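Local coordinates for uncharacterized protein (PDB 3BL4) that is of unknown function but belongs to a family of the STAS clan and pairs with a second copy of itself across a shared beta-sheet, at residues 77-88 against 104-114. Residues are numbered along the deposited sequence; the frame is centred on the assembly and turned at random.
Sequences CQASRIALLGSS and VPCPTKFFTSE. With SO4 (sulfate ion), chain D; SO4 (sulfate ion), chain C.
Leu-85 meets the turn after strand 108-111 and the first residue of the helix beyond it: CG lies anti to the backbone N (chi1 173°), which carries CD1 to 3.6 Å from Glu-114 N, while CD2 touches Glu-114 CB. Leu-85, Leu-84 and Ile-82 bury the most surface of their strand, which runs parallel to strand 108-111; the axes of segments 82-85 and 108-111 approach to 4.7 Å at an angle of 22°. Five backbone hydrogen bonds join them, from Ile-82 N to Pro-107 O at one end to Gly-86 N to Phe-111 O at the other; the straightest, Leu-84 N to Lys-109 O, reaches 171° at the hydrogen. On the face of Leu-85, Ala-83 CB meets Phe-111 CE1 at 3.5 Å, and helix 114-121 packs there. Ile-82 and Leu-84 point to the other face, where Leu-84 touches helix 92-102. Ile-82 CD1 lies 3.9 Å from Val-104 CG1, and its CG1 reaches Cys-106 SG. Phe-110 swings its ring along the neighbouring strand: CE1 passes Gly-86 N at 4.0 Å, and Ser-88 O approaches CZ in the ring plane. With an alanine at Phe-110, the ring contacts with Gly-86 N and Ser-88 O would be lost, which would probably open a gap beside the turn. Phe-110 N and Lys-109 NZ hydrogen-bond to one sulfate and Glu-114 N to another, both probably from the crystallisation liquor. Strand 79-85 also pairs in parallel with a strand of the second subunit, continuing the sheet across the interface. With helix 92-102 linking the paired strands, this is a beta-alpha-beta crossover, consistent with a STAS-like alpha/beta fold.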
ATOM      1  N   CYS A  77       7.259  -3.724  14.859  1.00 39.93           N
ATOM      2  CA  CYS A  77       6.314  -4.739  14.439  1.00 38.29           C
ATOM      3  C   CYS A  77       6.733  -6.036  15.091  1.00 35.85           C
ATOM      4  O   CYS A  77       7.826  -6.538  14.826  1.00 34.89           O
ATOM      5  CB  CYS A  77       6.334  -4.867  12.913  1.00 39.43           C
ATOM      6  SG  CYS A  77       5.569  -6.376  12.259  1.00 41.06           S
ATOM      7  N   GLN A  78       5.869  -6.572  15.951  1.00 33.84           N
ATOM      8  CA  GLN A  78       6.192  -7.792  16.707  1.00 32.36           C
ATOM      9  C   GLN A  78       5.991  -9.096  15.921  1.00 30.66           C
ATOM     10  O   GLN A  78       6.280 -10.168  16.437  1.00 30.84           O
ATOM     11  CB  GLN A  78       5.384  -7.842  18.013  1.00 33.48           C
ATOM     12  CG  GLN A  78       5.808  -6.799  19.042  1.00 36.13           C
ATOM     13  CD  GLN A  78       7.287  -6.877  19.339  1.00 33.83           C
ATOM     14  OE1 GLN A  78       7.765  -7.857  19.905  1.00 42.06           O
ATOM     15  NE2 GLN A  78       8.023  -5.858  18.934  1.00 36.14           N
ATOM     16  N   ALA A  79       5.489  -9.005  14.693  1.00 27.48           N
ATOM     17  CA  ALA A  79       5.332 -10.158  13.819  1.00 26.52           C
ATOM     18  C   ALA A  79       6.674 -10.506  13.161  1.00 26.53           C
ATOM     19  O   ALA A  79       7.342  -9.637  12.635  1.00 27.65           O
ATOM     20  CB  ALA A  79       4.291  -9.863  12.766  1.00 23.42           C
ATOM     21  N   SER A  80       7.063 -11.772  13.181  1.00 27.09           N
ATOM     22  CA  SER A  80       8.348 -12.197  12.600  1.00 28.48           C
ATOM     23  C   SER A  80       8.233 -12.535  11.110  1.00 28.15           C
ATOM     24  O   SER A  80       9.222 -12.475  10.371  1.00 29.19           O
ATOM     25  CB  SER A  80       8.896 -13.409  13.358  1.00 29.75           C
ATOM     26  OG  SER A  80       7.957 -14.474  13.315  1.00 31.34           O
ATOM     27  N   ARG A  81       7.037 -12.932  10.685  1.00 25.39           N
ATOM     28  CA  ARG A  81       6.698 -13.067   9.271  1.00 24.75           C
ATOM     29  C   ARG A  81       5.188 -13.012   9.171  1.00 23.24           C
ATOM     30  O   ARG A  81       4.508 -13.289  10.157  1.00 24.58           O
ATOM     31  CB  ARG A  81       7.257 -14.362   8.675  1.00 25.23           C
ATOM     32  CG  ARG A  81       6.918 -15.617   9.425  1.00 27.81           C
ATOM     33  CD  ARG A  81       7.974 -16.728   9.236  1.00 35.01           C
ATOM     34  NE  ARG A  81       7.926 -17.366   7.911  1.00 32.36           N
ATOM     35  CZ  ARG A  81       8.841 -17.244   6.949  1.00 34.87           C
ATOM     36  NH1 ARG A  81       9.913 -16.483   7.112  1.00 34.04           N
ATOM     37  NH2 ARG A  81       8.687 -17.905   5.804  1.00 37.06           N
ATOM     38  N   ILE A  82       4.646 -12.623   8.022  1.00 22.13           N
ATOM     39  CA  ILE A  82       3.181 -12.454   7.923  1.00 21.79           C
ATOM     40  C   ILE A  82       2.605 -13.165   6.707  1.00 20.96           C
ATOM     41  O   ILE A  82       3.027 -12.906   5.613  1.00 22.53           O
ATOM     42  CB  ILE A  82       2.762 -10.979   7.871  1.00 21.71           C
ATOM     43  CG1 ILE A  82       3.362 -10.193   9.049  1.00 27.86           C
ATOM     44  CG2 ILE A  82       1.246 -10.867   7.858  1.00 19.36           C
ATOM     45  CD1 ILE A  82       2.880  -8.750   9.144  1.00 19.82           C
ATOM     46  N   ALA A  83       1.670 -14.090   6.920  1.00 20.31           N
ATOM     47  CA  ALA A  83       0.952 -14.737   5.832  1.00 18.18           C
ATOM     48  C   ALA A  83      -0.404 -14.084   5.804  1.00 20.76           C
ATOM     49  O   ALA A  83      -1.091 -14.062   6.818  1.00 22.14           O
ATOM     50  CB  ALA A  83       0.805 -16.238   6.072  1.00 13.87           C
ATOM     51  N   LEU A  84      -0.798 -13.543   4.660  1.00 20.41           N
ATOM     52  CA  LEU A  84      -2.096 -12.934   4.552  1.00 20.22           C
ATOM     53  C   LEU A  84      -2.953 -13.866   3.724  1.00 22.06           C
ATOM     54  O   LEU A  84      -2.623 -14.158   2.583  1.00 23.24           O
ATOM     55  CB  LEU A  84      -1.990 -11.534   3.943  1.00 20.23           C
ATOM     56  CG  LEU A  84      -1.058 -10.628   4.764  1.00 23.12           C
ATOM     57  CD1 LEU A  84       0.355 -10.663   4.204  1.00 15.71           C
ATOM     58  CD2 LEU A  84      -1.551  -9.205   4.870  1.00 17.43           C
ATOM     59  N   LEU A  85      -4.041 -14.348   4.321  1.00 21.71           N
ATOM     60  CA  LEU A  85      -4.848 -15.396   3.724  1.00 20.48           C
ATOM     61  C   LEU A  85      -6.144 -14.835   3.188  1.00 23.52           C
ATOM     62  O   LEU A  85      -6.947 -14.299   3.952  1.00 22.51           O
ATOM     63  CB  LEU A  85      -5.145 -16.448   4.777  1.00 22.13           C
ATOM     64  CG  LEU A  85      -6.125 -17.589   4.460  1.00 28.71           C
ATOM     65  CD1 LEU A  85      -5.541 -18.461   3.359  1.00 18.65           C
ATOM     66  CD2 LEU A  85      -6.427 -18.382   5.733  1.00 17.77           C
ATOM     67  N   GLY A  86      -6.356 -14.971   1.880  1.00 24.45           N
ATOM     68  CA  GLY A  86      -7.642 -14.597   1.259  1.00 26.06           C
ATOM     69  C   GLY A  86      -8.461 -15.760   0.730  1.00 26.01           C
ATOM     70  O   GLY A  86      -8.105 -16.904   0.920  1.00 26.39           O
ATOM     71  N   SER A  87      -9.562 -15.439   0.060  1.00 28.95           N
ATOM     72  CA  SER A  87     -10.458 -16.428  -0.568  1.00 32.15           C
ATOM     73  C   SER A  87     -10.202 -16.603  -2.064  1.00 32.11           C
ATOM     74  O   SER A  87     -10.307 -17.708  -2.598  1.00 31.56           O
ATOM     75  CB  SER A  87     -11.921 -16.016  -0.391  1.00 31.45           C
ATOM     76  OG  SER A  87     -12.376 -16.376   0.893  1.00 37.96           O
ATOM     77  N   SER A  88      -9.936 -15.490  -2.736  1.00 32.30           N
ATOM     78  CA  SER A  88      -9.642 -15.492  -4.155  1.00 32.02           C
ATOM     79  C   SER A  88      -8.470 -14.550  -4.401  1.00 30.42           C
ATOM     80  O   SER A  88      -8.148 -13.738  -3.530  1.00 29.79           O
ATOM     81  CB  SER A  88     -10.886 -15.064  -4.933  1.00 32.60           C
ATOM     82  OG  SER A  88     -11.236 -13.726  -4.651  1.00 39.10           O
ATOM     83  N   VAL A 104       5.893  -3.296   7.398  1.00 25.61           N
ATOM     84  CA  VAL A 104       6.641  -4.252   8.219  1.00 25.25           C
ATOM     85  C   VAL A 104       7.953  -4.608   7.516  1.00 25.42           C
ATOM     86  O   VAL A 104       8.021  -4.550   6.296  1.00 26.17           O
ATOM     87  CB  VAL A 104       5.821  -5.547   8.465  1.00 24.94           C
ATOM     88  CG1 VAL A 104       4.491  -5.216   9.146  1.00 25.29           C
ATOM     89  CG2 VAL A 104       5.569  -6.290   7.148  1.00 26.44           C
ATOM     90  N   PRO A 105       9.001  -4.956   8.279  1.00 25.99           N
ATOM     91  CA  PRO A 105      10.284  -5.371   7.701  1.00 25.54           C
ATOM     92  C   PRO A 105      10.405  -6.874   7.437  1.00 25.66           C
ATOM     93  O   PRO A 105      11.347  -7.324   6.789  1.00 29.38           O
ATOM     94  CB  PRO A 105      11.270  -4.957   8.784  1.00 25.54           C
ATOM     95  CG  PRO A 105      10.526  -5.168  10.034  1.00 23.99           C
ATOM     96  CD  PRO A 105       9.070  -4.928   9.751  1.00 25.00           C
ATOM     97  N   CYS A 106       9.465  -7.648   7.944  1.00 26.02           N
ATOM     98  CA  CYS A 106       9.563  -9.089   7.910  1.00 24.67           C
ATOM     99  C   CYS A 106       9.024  -9.614   6.612  1.00 24.36           C
ATOM    100  O   CYS A 106       8.369  -8.882   5.865  1.00 29.97           O
ATOM    101  CB  CYS A 106       8.772  -9.698   9.058  1.00 25.45           C
ATOM    102  SG  CYS A 106       7.051  -9.200   9.113  1.00 27.17           S
ATOM    103  N   PRO A 107       9.300 -10.886   6.329  1.00 24.10           N
ATOM    104  CA  PRO A 107       8.702 -11.552   5.198  1.00 26.25           C
ATOM    105  C   PRO A 107       7.184 -11.551   5.242  1.00 26.70           C
ATOM    106  O   PRO A 107       6.576 -11.742   6.303  1.00 28.42           O
ATOM    107  CB  PRO A 107       9.238 -12.998   5.330  1.00 26.28           C
ATOM    108  CG  PRO A 107      10.489 -12.851   6.023  1.00 22.26           C
ATOM    109  CD  PRO A 107      10.242 -11.785   7.028  1.00 23.32           C
ATOM    110  N   THR A 108       6.587 -11.310   4.085  1.00 27.49           N
ATOM    111  CA  THR A 108       5.147 -11.319   3.941  1.00 26.87           C
ATOM    112  C   THR A 108       4.819 -12.064   2.661  1.00 26.07           C
ATOM    113  O   THR A 108       5.611 -12.062   1.729  1.00 26.46           O
ATOM    114  CB  THR A 108       4.594  -9.896   3.857  1.00 27.06           C
ATOM    115  OG1 THR A 108       5.090  -9.273   2.677  1.00 27.24           O
ATOM    116  CG2 THR A 108       5.000  -9.088   5.063  1.00 25.72           C
ATOM    117  N   LYS A 109       3.670 -12.728   2.635  1.00 25.27           N
ATOM    118  CA  LYS A 109       3.261 -13.494   1.470  1.00 25.32           C
ATOM    119  C   LYS A 109       1.743 -13.646   1.491  1.00 25.21           C
ATOM    120  O   LYS A 109       1.127 -13.719   2.558  1.00 23.53           O
ATOM    121  CB  LYS A 109       3.943 -14.866   1.481  1.00 25.52           C
ATOM    122  CG  LYS A 109       3.732 -15.697   0.233  1.00 27.91           C
ATOM    123  CD  LYS A 109       4.615 -16.972   0.230  1.00 28.03           C
ATOM    124  CE  LYS A 109       6.039 -16.683  -0.241  1.00 28.34           C
ATOM    125  NZ  LYS A 109       6.089 -16.091  -1.592  1.00 32.41           N
ATOM    126  N   PHE A 110       1.156 -13.706   0.300  1.00 23.85           N
ATOM    127  CA  PHE A 110      -0.284 -13.839   0.141  1.00 24.35           C
ATOM    128  C   PHE A 110      -0.624 -15.299  -0.195  1.00 24.21           C
ATOM    129  O   PHE A 110       0.096 -15.946  -0.961  1.00 21.39           O
ATOM    130  CB  PHE A 110      -0.772 -12.891  -0.969  1.00 22.69           C
ATOM    131  CG  PHE A 110      -2.195 -13.102  -1.360  1.00 24.81           C
ATOM    132  CD1 PHE A 110      -3.226 -12.633  -0.558  1.00 22.72           C
ATOM    133  CD2 PHE A 110      -2.514 -13.789  -2.521  1.00 21.89           C
ATOM    134  CE1 PHE A 110      -4.551 -12.830  -0.906  1.00 25.19           C
ATOM    135  CE2 PHE A 110      -3.849 -14.001  -2.874  1.00 24.22           C
ATOM    136  CZ  PHE A 110      -4.866 -13.506  -2.071  1.00 20.80           C
ATOM    137  N   PHE A 111      -1.708 -15.806   0.405  1.00 22.45           N
ATOM    138  CA  PHE A 111      -2.207 -17.158   0.138  1.00 21.91           C
ATOM    139  C   PHE A 111      -3.712 -17.160  -0.043  1.00 23.20           C
ATOM    140  O   PHE A 111      -4.425 -16.267   0.458  1.00 22.02           O
ATOM    141  CB  PHE A 111      -1.891 -18.091   1.316  1.00 21.96           C
ATOM    142  CG  PHE A 111      -0.433 -18.173   1.665  1.00 18.12           C
ATOM    143  CD1 PHE A 111       0.165 -17.200   2.456  1.00 16.51           C
ATOM    144  CD2 PHE A 111       0.334 -19.242   1.229  1.00 21.57           C
ATOM    145  CE1 PHE A 111       1.497 -17.273   2.779  1.00 17.00           C
ATOM    146  CE2 PHE A 111       1.669 -19.343   1.563  1.00 17.13           C
ATOM    147  CZ  PHE A 111       2.251 -18.364   2.334  1.00 18.99           C
ATOM    148  N   THR A 112      -4.197 -18.173  -0.755  1.00 24.88           N
ATOM    149  CA  THR A 112      -5.613 -18.589  -0.674  1.00 25.50           C
ATOM    150  C   THR A 112      -5.779 -19.979  -0.037  1.00 25.08           C
ATOM    151  O   THR A 112      -6.914 -20.447   0.167  1.00 22.67           O
ATOM    152  CB  THR A 112      -6.294 -18.594  -2.062  1.00 27.12           C
ATOM    153  OG1 THR A 112      -5.427 -19.239  -3.004  1.00 24.91           O
ATOM    154  CG2 THR A 112      -6.631 -17.141  -2.533  1.00 25.46           C
ATOM    155  N   SER A 113      -4.655 -20.635   0.272  1.00 26.22           N
ATOM    156  CA  SER A 113      -4.638 -21.928   0.966  1.00 25.68           C
ATOM    157  C   SER A 113      -4.136 -21.737   2.388  1.00 27.70           C
ATOM    158  O   SER A 113      -2.992 -21.355   2.591  1.00 30.25           O
ATOM    159  CB  SER A 113      -3.706 -22.904   0.237  1.00 27.26           C
ATOM    160  OG  SER A 113      -3.278 -23.990   1.064  1.00 27.22           O
ATOM    161  N   GLU A 114      -4.990 -22.015   3.367  1.00 26.81           N
ATOM    162  CA  GLU A 114      -4.607 -21.982   4.762  1.00 27.20           C
ATOM    163  C   GLU A 114      -3.486 -22.986   5.083  1.00 26.50           C
ATOM    164  O   GLU A 114      -2.563 -22.678   5.814  1.00 26.76           O
ATOM    165  CB  GLU A 114      -5.834 -22.242   5.634  1.00 26.05           C
ATOM    166  CG  GLU A 114      -5.585 -22.040   7.114  1.00 31.71           C
ATOM    167  CD  GLU A 114      -6.867 -22.051   7.966  1.00 33.32           C
ATOM    168  OE1 GLU A 114      -7.988 -21.948   7.411  1.00 44.65           O
ATOM    169  OE2 GLU A 114      -6.734 -22.162   9.205  1.00 44.53           O
TER
HETATM  170  S   SO4 D 125      -6.887 -24.963   2.521  1.00 55.57           S
HETATM  171  O1  SO4 D 125      -6.306 -25.400   3.784  1.00 47.83           O
HETATM  172  O2  SO4 D 125      -8.029 -25.814   2.184  1.00 57.21           O
HETATM  173  O3  SO4 D 125      -7.358 -23.567   2.668  1.00 42.20           O
HETATM  174  O4  SO4 D 125      -5.874 -25.099   1.470  1.00 43.53           O
HETATM  175  S   SO4 C 124       3.706 -12.661  -2.467  1.00 56.86           S
HETATM  176  O1  SO4 C 124       4.986 -13.281  -2.127  1.00 58.62           O
HETATM  177  O2  SO4 C 124       2.616 -13.632  -2.343  1.00 49.42           O
HETATM  178  O3  SO4 C 124       3.459 -11.521  -1.592  1.00 60.95           O
HETATM  179  O4  SO4 C 124       3.757 -12.172  -3.838  1.00 62.18           O
HETATM  180  O   HOH W   1      -8.834 -19.353   1.651  1.00 27.60           O